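Local coordinates for protein paraflagellar rod component (Trypanosoma cruzi, PDB 6XYB) that is of unknown function but belongs to a conserved kinetoplastid-specific protein family and binds metal ions, including magnesium, at residues T83-L88 and T111-A116; F13-I18 and R64-Q69. All coordinates share one frame; numbering follows the deposited sequence.

Contact 1. Residues T83-L88 and T111-A116; sequences TIIEGL and TKLFFA
I84, I85 and L88 of helix 74-90 pack on L113 and F115 of strand 108-117, a buried helix-on-sheet contact. No hydrogen bond joins the two segments. The short axes run almost parallel, 11° apart, with a closest approach of 10.7 Å.

The F115 ring is the main feature on the strand side. L88 lies over one of its faces in a CH-pi contact, with CD1 3.6 Å from the ring centroid and 16° off the normal. This methyl is shifted toward the rim, and CZ is its nearest ring atom. The first torsion of F115, chi1 -62°, sets CG anti to the carbonyl carbon, beside the backbone N. I85 meets the ring differently. Its CA lies at the ring edge, 4.2 Å from F115 CE2. The I85 side chain crosses that of F115 at about a right angle, with CG1 4.2 Å from F115 CZ.

Helix 74-90 lies over one face of a six-stranded antiparallel sheet, a two-layer alpha/beta architecture. L113, two residues earlier on the strand, extends the packing. Its two methyls divide between the isoleucines: L113 CD1 is 4.3 Å from I84 CG2, and L113 CD2 is 4.3 Å from I85 CD1. I84 CG2 also approaches F115 CZ obliquely.

L88 additionally packs on L7 and V9 of strand 6-13 and on L33 of helix 27-36. L113 also touches S98, a residue seen to bind magnesium, though no ion is bound to this chain in the model; the contact may thus border a metal site. K112 and F114 also reach another subunit: K112 NZ forms a salt bridge with D74 of the third subunit, and F114 packs on I85 of that subunit.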
loop_
_atom_site.group_PDB
_atom_site.type_symbol
_atom_site.label_atom_id
_atom_site.label_comp_id
_atom_site.label_asym_id
_atom_site.label_seq_id
_atom_site.Cartn_x
_atom_site.Cartn_y
_atom_site.Cartn_z
ATOM N N THR C 83 -2.560 -1.917 16.176
ATOM C CA THR C 83 -2.767 -1.098 17.404
ATOM C C THR C 83 -2.559 0.391 17.052
ATOM O O THR C 83 -3.302 1.208 17.555
ATOM C CB THR C 83 -1.955 -1.560 18.629
ATOM O OG1 THR C 83 -0.559 -1.274 18.474
ATOM C CG2 THR C 83 -2.123 -3.029 18.963
ATOM N N ILE C 84 -1.603 0.711 16.173
ATOM C CA ILE C 84 -1.415 2.114 15.704
ATOM C C ILE C 84 -2.693 2.564 14.994
ATOM O O ILE C 84 -3.158 3.680 15.232
ATOM C CB ILE C 84 -0.159 2.270 14.826
ATOM C CG1 ILE C 84 1.125 1.964 15.618
ATOM C CG2 ILE C 84 -0.179 3.623 14.089
ATOM C CD1 ILE C 84 2.324 1.786 14.725
ATOM N N ILE C 85 -3.173 1.742 14.069
ATOM C CA ILE C 85 -4.363 2.176 13.263
ATOM C C ILE C 85 -5.547 2.379 14.218
ATOM O O ILE C 85 -6.275 3.347 14.092
ATOM C CB ILE C 85 -4.693 1.158 12.171
ATOM C CG1 ILE C 85 -3.547 1.113 11.146
ATOM C CG2 ILE C 85 -6.071 1.408 11.555
ATOM C CD1 ILE C 85 -3.473 -0.158 10.355
ATOM N N GLU C 86 -5.781 1.424 15.093
ATOM C CA GLU C 86 -6.934 1.453 16.016
ATOM C C GLU C 86 -6.827 2.680 16.929
ATOM O O GLU C 86 -7.792 3.446 17.110
ATOM C CB GLU C 86 -6.994 0.135 16.809
ATOM C CG GLU C 86 -7.578 -0.968 15.979
ATOM C CD GLU C 86 -8.011 -2.181 16.741
ATOM O OE1 GLU C 86 -7.577 -2.287 17.919
ATOM O OE2 GLU C 86 -8.828 -2.966 16.156
ATOM N N GLY C 87 -5.645 2.918 17.417
ATOM C CA GLY C 87 -5.464 4.035 18.344
ATOM C C GLY C 87 -5.672 5.385 17.677
ATOM O O GLY C 87 -6.339 6.280 18.215
ATOM N N LEU C 88 -5.103 5.541 16.485
ATOM C CA LEU C 88 -5.283 6.775 15.711
ATOM C C LEU C 88 -6.733 6.923 15.264
ATOM O O LEU C 88 -7.185 8.106 15.213
ATOM C CB LEU C 88 -4.281 6.799 14.577
ATOM C CG LEU C 88 -2.841 7.029 14.996
ATOM C CD1 LEU C 88 -1.916 6.822 13.793
ATOM C CD2 LEU C 88 -2.694 8.417 15.556
ATOM N N THR C 111 7.622 0.029 6.744
ATOM C CA THR C 111 6.242 0.184 6.380
ATOM C C THR C 111 5.791 1.590 6.737
ATOM O O THR C 111 6.015 2.032 7.861
ATOM C CB THR C 111 5.380 -0.853 7.049
ATOM O OG1 THR C 111 5.794 -2.176 6.714
ATOM C CG2 THR C 111 3.915 -0.623 6.816
ATOM N N LYS C 112 5.112 2.233 5.815
ATOM C CA LYS C 112 4.521 3.531 6.011
ATOM C C LYS C 112 2.980 3.437 6.024
ATOM O O LYS C 112 2.387 2.682 5.281
ATOM C CB LYS C 112 5.059 4.503 4.980
ATOM C CG LYS C 112 6.549 4.657 5.206
ATOM C CD LYS C 112 7.176 5.813 4.607
ATOM C CE LYS C 112 8.656 5.558 4.486
ATOM N NZ LYS C 112 9.324 5.894 5.775
ATOM N N LEU C 113 2.381 4.199 6.936
ATOM C CA LEU C 113 0.918 4.266 7.100
ATOM C C LEU C 113 0.596 5.764 6.989
ATOM O O LEU C 113 1.163 6.600 7.775
ATOM C CB LEU C 113 0.512 3.679 8.448
ATOM C CG LEU C 113 0.780 2.209 8.721
ATOM C CD1 LEU C 113 0.658 1.924 10.226
ATOM C CD2 LEU C 113 -0.220 1.282 8.024
ATOM N N PHE C 114 -0.358 6.112 6.147
ATOM C CA PHE C 114 -0.712 7.527 5.956
ATOM C C PHE C 114 -2.177 7.742 6.377
ATOM O O PHE C 114 -3.046 6.931 6.046
ATOM C CB PHE C 114 -0.602 7.889 4.466
ATOM C CG PHE C 114 0.784 7.808 3.928
ATOM C CD1 PHE C 114 1.697 8.793 4.212
ATOM C CD2 PHE C 114 1.173 6.698 3.213
ATOM C CE1 PHE C 114 2.995 8.734 3.727
ATOM C CE2 PHE C 114 2.471 6.650 2.681
ATOM C CZ PHE C 114 3.373 7.643 2.976
ATOM N N PHE C 115 -2.386 8.801 7.159
ATOM C CA PHE C 115 -3.689 9.075 7.799
ATOM C C PHE C 115 -4.180 10.488 7.481
ATOM O O PHE C 115 -3.352 11.406 7.276
ATOM C CB PHE C 115 -3.583 9.004 9.310
ATOM C CG PHE C 115 -3.181 7.644 9.814
ATOM C CD1 PHE C 115 -1.844 7.302 9.915
ATOM C CD2 PHE C 115 -4.118 6.694 10.274
ATOM C CE1 PHE C 115 -1.448 6.039 10.319
ATOM C CE2 PHE C 115 -3.710 5.428 10.727
ATOM C CZ PHE C 115 -2.360 5.109 10.728
ATOM N N ALA C 116 -5.498 10.632 7.383
ATOM C CA ALA C 116 -6.125 11.959 7.184
ATOM C C ALA C 116 -7.197 12.176 8.246
ATOM O O ALA C 116 -7.713 11.207 8.873
ATOM C CB ALA C 116 -6.702 12.039 5.773
#

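Contact 2. Residues F13-I18 and R64-Q69; sequences FNPPVI and RMELSQ
V17 CG1 lies over one face of the R64 guanidinium. It is 3.4 Å above the guanidinium plane, shifted toward its rim, and is 3.6 Å from R64 NE. The R64 chain is extended from CG to NE, which brings NE alongside V17. The two side chains cross obliquely.

The end of R64 then turns to E66, two residues on along the same strand. R64 NH2 is 3.3 Å from E66 OE1 in a salt bridge that uses the anti lone pair of the oxygen. E66 OE1 sits 20° out of the guanidinium plane. The other carboxylate oxygen, E66 OE2, touches P15, with 3.6 Å to P15 CG. E66 reaches P15 with CG anti to the backbone N (chi1 -178°) and the chain extended beyond it.

P16 and L67 cross at about a right angle. P16 CB is 3.7 Å from L67 CD1, and P16 CG rests against L67 CB.

The backbones hold these groups in register as an antiparallel pair. V17 faces E66 as a non-hydrogen-bonded pair. I18 faces M65 as a hydrogen-bonded pair, with I18 N to M65 O and M65 N to I18 O both 2.8 Å. L67 N to P16 O, at 3.1 Å, is less straight and adds a third bond just past the strand. Two successive cis peptides, before N14 and before P15, shape the loop leading in. An inverse gamma turn centred on S68 ends the other segment.

I18 and M65 point to the sheet face opposite V17 and E66. There I18 packs on V80 of helix 74-90, while M65 packs on loop residues V52 and F54. Strand 17-21 lies between strands 62-66 and 6-13, and R64 bonds through its backbone to L55 of strand 55-57.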
loop_
_atom_site.group_PDB
_atom_site.type_symbol
_atom_site.label_atom_id
_atom_site.label_comp_id
_atom_site.label_asym_id
_atom_site.label_seq_id
_atom_site.Cartn_x
_atom_site.Cartn_y
_atom_site.Cartn_z
ATOM N N PHE C 13 11.711 -2.520 11.134
ATOM C CA PHE C 13 12.100 -3.695 11.921
ATOM C C PHE C 13 13.295 -4.374 11.240
ATOM O O PHE C 13 13.365 -4.375 10.028
ATOM C CB PHE C 13 10.974 -4.701 11.923
ATOM C CG PHE C 13 9.678 -4.162 12.375
ATOM C CD1 PHE C 13 9.275 -4.184 13.685
ATOM C CD2 PHE C 13 8.811 -3.622 11.456
ATOM C CE1 PHE C 13 8.082 -3.613 14.100
ATOM C CE2 PHE C 13 7.594 -3.086 11.850
ATOM C CZ PHE C 13 7.225 -3.067 13.171
ATOM N N ASN C 14 14.255 -4.971 11.976
ATOM C CA ASN C 14 14.478 -4.916 13.404
ATOM C C ASN C 14 15.804 -4.229 13.681
ATOM O O ASN C 14 16.707 -4.261 12.843
ATOM C CB ASN C 14 14.457 -6.335 13.976
ATOM C CG ASN C 14 13.038 -6.831 14.157
ATOM O OD1 ASN C 14 12.272 -6.251 14.910
ATOM N ND2 ASN C 14 12.657 -7.883 13.454
ATOM N N PRO C 15 15.990 -3.631 14.882
ATOM C CA PRO C 15 14.971 -3.636 15.923
ATOM C C PRO C 15 13.848 -2.652 15.609
ATOM O O PRO C 15 13.978 -1.828 14.687
ATOM C CB PRO C 15 15.720 -3.194 17.184
ATOM C CG PRO C 15 16.861 -2.348 16.643
ATOM C CD PRO C 15 17.197 -2.898 15.272
ATOM N N PRO C 16 12.711 -2.776 16.327
ATOM C CA PRO C 16 11.500 -2.015 16.022
ATOM C C PRO C 16 11.665 -0.532 16.356
ATOM O O PRO C 16 11.895 -0.138 17.495
ATOM C CB PRO C 16 10.368 -2.642 16.819
ATOM C CG PRO C 16 11.009 -3.678 17.726
ATOM C CD PRO C 16 12.486 -3.773 17.385
ATOM N N VAL C 17 11.511 0.306 15.318
ATOM C CA VAL C 17 11.621 1.793 15.494
ATOM C C VAL C 17 10.402 2.405 14.819
ATOM O O VAL C 17 10.190 2.171 13.597
ATOM C CB VAL C 17 12.914 2.423 14.938
ATOM C CG1 VAL C 17 12.853 3.936 15.153
ATOM C CG2 VAL C 17 14.155 1.756 15.559
ATOM N N ILE C 18 9.627 3.133 15.594
ATOM C CA ILE C 18 8.384 3.742 15.089
ATOM C C ILE C 18 8.580 5.263 15.102
ATOM O O ILE C 18 8.959 5.850 16.117
ATOM C CB ILE C 18 7.166 3.352 15.939
ATOM C CG1 ILE C 18 6.965 1.836 15.966
ATOM C CG2 ILE C 18 5.935 4.127 15.446
ATOM C CD1 ILE C 18 6.167 1.352 17.121
ATOM N N ARG C 64 9.725 9.674 17.928
ATOM C CA ARG C 64 10.415 8.404 17.702
ATOM C C ARG C 64 10.369 7.508 18.925
ATOM O O ARG C 64 10.718 7.958 20.029
ATOM C CB ARG C 64 11.885 8.640 17.392
ATOM C CG ARG C 64 12.662 7.347 17.140
ATOM C CD ARG C 64 14.128 7.644 17.052
ATOM N NE ARG C 64 14.923 6.498 16.713
ATOM C CZ ARG C 64 15.355 5.579 17.580
ATOM N NH1 ARG C 64 15.016 5.599 18.869
ATOM N NH2 ARG C 64 16.129 4.619 17.136
ATOM N N MET C 65 9.978 6.271 18.723
ATOM C CA MET C 65 10.021 5.237 19.783
ATOM C C MET C 65 10.814 4.031 19.287
ATOM O O MET C 65 10.486 3.489 18.224
ATOM C CB MET C 65 8.615 4.793 20.229
ATOM C CG MET C 65 8.577 3.497 21.054
ATOM S SD MET C 65 6.811 2.905 21.279
ATOM C CE MET C 65 6.545 4.062 22.569
ATOM N N GLU C 66 11.754 3.531 20.090
ATOM C CA GLU C 66 12.282 2.181 19.833
ATOM C C GLU C 66 11.758 1.218 20.903
ATOM O O GLU C 66 11.935 1.524 22.090
ATOM C CB GLU C 66 13.800 2.165 19.767
ATOM C CG GLU C 66 14.353 0.778 19.455
ATOM C CD GLU C 66 15.865 0.737 19.221
ATOM O OE1 GLU C 66 16.397 1.709 18.654
ATOM O OE2 GLU C 66 16.505 -0.281 19.578
ATOM N N LEU C 67 11.199 0.072 20.505
ATOM C CA LEU C 67 10.790 -1.010 21.477
ATOM C C LEU C 67 12.034 -1.777 21.969
ATOM O O LEU C 67 12.940 -2.089 21.173
ATOM C CB LEU C 67 9.767 -1.975 20.867
ATOM C CG LEU C 67 8.595 -1.388 20.085
ATOM C CD1 LEU C 67 7.760 -2.496 19.487
ATOM C CD2 LEU C 67 7.750 -0.467 20.925
ATOM N N SER C 68 12.080 -2.118 23.257
ATOM C CA SER C 68 13.363 -2.212 24.015
ATOM C C SER C 68 14.287 -3.391 23.590
ATOM O O SER C 68 14.513 -4.313 24.413
ATOM C CB SER C 68 13.113 -2.144 25.514
ATOM O OG SER C 68 11.834 -2.659 25.859
ATOM N N GLN C 69 14.869 -3.322 22.373
ATOM C CA GLN C 69 15.988 -4.176 21.857
ATOM C C GLN C 69 15.400 -5.449 21.256
ATOM O O GLN C 69 16.163 -6.280 20.710
ATOM C CB GLN C 69 16.984 -4.506 22.977
#

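In the fold
Contacts 1 and 2 share one six-stranded antiparallel sheet. Their centres are 16 Å apart. Their nearest atoms come within about 4 Å but do not touch. Strand 62-66 is the last strand before helix 74-90, and contact 2 is complete along the chain before contact 1 opens. Contact 2 is edgewise, joining neighbouring strands 17-21 and 62-66. Contact 1 is face-on, setting helix 74-90 against strand 108-117. Strand 6-13 lies between strands 17-21 and 108-117. Contact 2 is thus built within the sheet, and contact 1 joins the sheet to a helix on its face.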